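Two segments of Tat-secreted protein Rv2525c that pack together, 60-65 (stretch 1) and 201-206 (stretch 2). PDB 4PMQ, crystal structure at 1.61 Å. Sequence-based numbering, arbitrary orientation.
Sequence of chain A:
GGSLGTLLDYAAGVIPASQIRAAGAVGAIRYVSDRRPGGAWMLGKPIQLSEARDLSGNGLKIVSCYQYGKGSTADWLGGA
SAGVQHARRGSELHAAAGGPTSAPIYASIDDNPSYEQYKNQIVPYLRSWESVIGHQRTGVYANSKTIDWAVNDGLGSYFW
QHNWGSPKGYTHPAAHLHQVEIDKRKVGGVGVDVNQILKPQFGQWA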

# COMPACT_ATOMS: atom_id res chain seq x y z
N LEU A 60 15.31 4.03 -8.56
CA LEU A 60 14.47 3.18 -7.70
C LEU A 60 13.00 3.22 -8.13
O LEU A 60 12.54 4.24 -8.67
N LYS A 61 12.28 2.10 -7.89
CA LYS A 61 10.86 1.98 -8.19
C LYS A 61 10.03 2.63 -7.10
O LYS A 61 10.42 2.58 -5.92
N ILE A 62 8.88 3.20 -7.46
CA ILE A 62 7.98 3.75 -6.45
C ILE A 62 6.63 3.11 -6.63
O ILE A 62 6.18 2.95 -7.77
N VAL A 63 5.97 2.82 -5.51
CA VAL A 63 4.62 2.27 -5.49
C VAL A 63 3.83 3.04 -4.44
O VAL A 63 4.38 3.29 -3.37
N SER A 64 2.56 3.32 -4.69
CA SER A 64 1.76 4.08 -3.72
C SER A 64 0.82 3.19 -2.90
O SER A 64 0.18 2.29 -3.45
N CYS A 65 0.70 3.48 -1.59
CA CYS A 65 -0.26 2.79 -0.76
C CYS A 65 -0.94 3.79 0.14
O CYS A 65 -0.43 4.89 0.36
N GLN A 201 4.52 -6.41 -13.66
CA GLN A 201 3.70 -5.20 -13.60
C GLN A 201 3.04 -5.18 -12.21
O GLN A 201 2.07 -5.90 -11.99
N PHE A 202 3.63 -4.44 -11.26
CA PHE A 202 3.20 -4.52 -9.86
C PHE A 202 2.69 -3.19 -9.31
O PHE A 202 2.49 -3.09 -8.11
N GLY A 203 2.53 -2.18 -10.18
CA GLY A 203 2.00 -0.90 -9.73
C GLY A 203 3.03 0.20 -9.64
O GLY A 203 2.75 1.28 -9.11
N GLN A 204 4.24 -0.06 -10.18
CA GLN A 204 5.32 0.92 -10.20
C GLN A 204 4.90 2.18 -10.94
O GLN A 204 4.18 2.11 -11.94
N TRP A 205 5.32 3.33 -10.43
CA TRP A 205 5.02 4.57 -11.14
C TRP A 205 5.63 4.56 -12.54
O TRP A 205 4.99 5.02 -13.49
N ALA A 206 6.89 4.08 -12.66
CA ALA A 206 7.64 4.00 -13.92
C ALA A 206 8.50 2.73 -13.95
O ALA A 206 8.92 2.26 -12.87
OXT ALA A 206 8.74 2.22 -15.07

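The last residues of the chain cross the strand 61-65 at a steep angle, with end-to-end directions 112° apart. About 440 Å² is buried between them. Three residues cover most of this surface: Trp205, Ile62 and Lys61. All three point their CA-to-CB bonds toward the other stretch.

Trp205 covers the most. Its chi1 is m (-72°) and chi2 is 18°. Ile62, with chi1 m and chi2 t, sets CG2 over one face of this ring. CG2 of Ile62 lies 3.8 Å from the centroid of the five-membered ring of Trp205, 19° off the normal, a CH-pi contact. The closest apolar pair here is Ile62 CG2 to Trp205 CE2, at 3.6 Å. The edge of the indole is used differently. Trp205 NE1 donates a hydrogen bond to Ser64 OG at 2.9 Å, and the m rotamer of Ser64 (-66°) places the hydroxyl near the ring plane. Ser64 OG is also hydrogen-bonded elsewhere in the structure.

The backbone holds the same two residues together. Trp205 N donates to Ile62 O at 2.8 Å, with an angle of 156°. The same carbonyl takes a CA-H...O contact, Gln204 CA to Ile62 O, at 3.3 Å.

Lys61 stays partly exposed and reaches the chain end. Its chi angles run m, m, t, t, so the chain bends near its base and then extends to the C-terminal carboxylate. Lys61 NZ donates to Ala206 O at 2.8 Å and forms a salt bridge with Ala206 OXT at 3.4 Å. On the way its methylenes pass Phe202 and Gln204: Lys61 CG is 4.0 Å from Phe202 CZ, and Lys61 CD is 4.1 Å from Gln204 CB.

Phe202 (chi1 p, 54°) starts sideways, but the end of its ring comes nearer the strand. Its edge meets Val63, a t rotamer, with Phe202 CE1 3.7 Å from Val63 CG2. Gln204, chi1 p, folds back within its own stretch, where its OE1 accepts from Phe202 N at 2.9 Å. Gly203 has positive phi; a CB there would jam against the carbonyl O of Phe202.

Three waters complete the polar contacts. Water 1 accepts from Lys61 NZ (3.0 Å) and Gln204 NE2 (2.9 Å) and donates to Ala206 OXT (3.1 Å). Water 2 accepts from Ile62 N (3.0 Å) and Ala206 N (2.9 Å). Water 3 accepts from Ser64 N (2.9 Å) and donates to Gly203 O (2.7 Å). Each thus bridges the two stretches.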

# COMPACT_ATOMS: atom_id res chain seq x y z
CB LEU A 60 14.60 3.58 -6.22
CG LEU A 60 15.97 3.37 -5.59
CD1 LEU A 60 16.00 3.96 -4.18
CD2 LEU A 60 16.32 1.86 -5.50
CB LYS A 61 10.42 0.50 -8.33
CG LYS A 61 11.10 -0.24 -9.46
CD LYS A 61 10.70 0.34 -10.80
CE LYS A 61 11.38 -0.32 -11.97
NZ LYS A 61 10.94 0.31 -13.24
CB ILE A 62 7.86 5.31 -6.55
CG1 ILE A 62 9.25 5.98 -6.57
CG2 ILE A 62 6.96 5.89 -5.40
CD1 ILE A 62 9.28 7.48 -6.98
CB VAL A 63 4.60 0.74 -5.20
CG1 VAL A 63 3.17 0.22 -5.10
CG2 VAL A 63 5.36 -0.03 -6.29
CB SER A 64 0.90 5.12 -4.42
OG SER A 64 1.68 6.14 -5.04
CB CYS A 65 0.40 1.67 0.05
SG CYS A 65 1.57 2.26 1.29
CB GLN A 201 2.65 -5.15 -14.72
CG GLN A 201 3.29 -4.84 -16.09
CD GLN A 201 3.86 -3.43 -16.12
OE1 GLN A 201 3.23 -2.47 -15.67
NE2 GLN A 201 5.06 -3.29 -16.64
CB PHE A 202 4.35 -5.05 -8.98
CG PHE A 202 5.65 -4.28 -9.12
CD1 PHE A 202 5.92 -3.18 -8.30
CD2 PHE A 202 6.62 -4.68 -10.04
CE1 PHE A 202 7.14 -2.48 -8.42
CE2 PHE A 202 7.85 -4.00 -10.12
CZ PHE A 202 8.09 -2.90 -9.32
CB GLN A 204 6.59 0.35 -10.86
CG GLN A 204 6.45 -0.08 -12.35
CD GLN A 204 6.16 -1.57 -12.45
OE1 GLN A 204 5.25 -2.08 -11.80
NE2 GLN A 204 6.90 -2.28 -13.31
CB TRP A 205 5.60 5.77 -10.36
CG TRP A 205 4.87 6.11 -9.09
CD1 TRP A 205 4.00 5.32 -8.38
CD2 TRP A 205 5.02 7.33 -8.33
NE1 TRP A 205 3.58 5.99 -7.25
CE2 TRP A 205 4.19 7.22 -7.20
CE3 TRP A 205 5.77 8.51 -8.52
CZ2 TRP A 205 4.09 8.24 -6.24
CZ3 TRP A 205 5.64 9.54 -7.61
CH2 TRP A 205 4.84 9.39 -6.46
CB ALA A 206 8.53 5.22 -14.10
O HOH W 1 8.85 -0.87 -14.97
O HOH W 2 8.68 3.60 -10.45
O HOH W 3 1.71 3.05 -7.41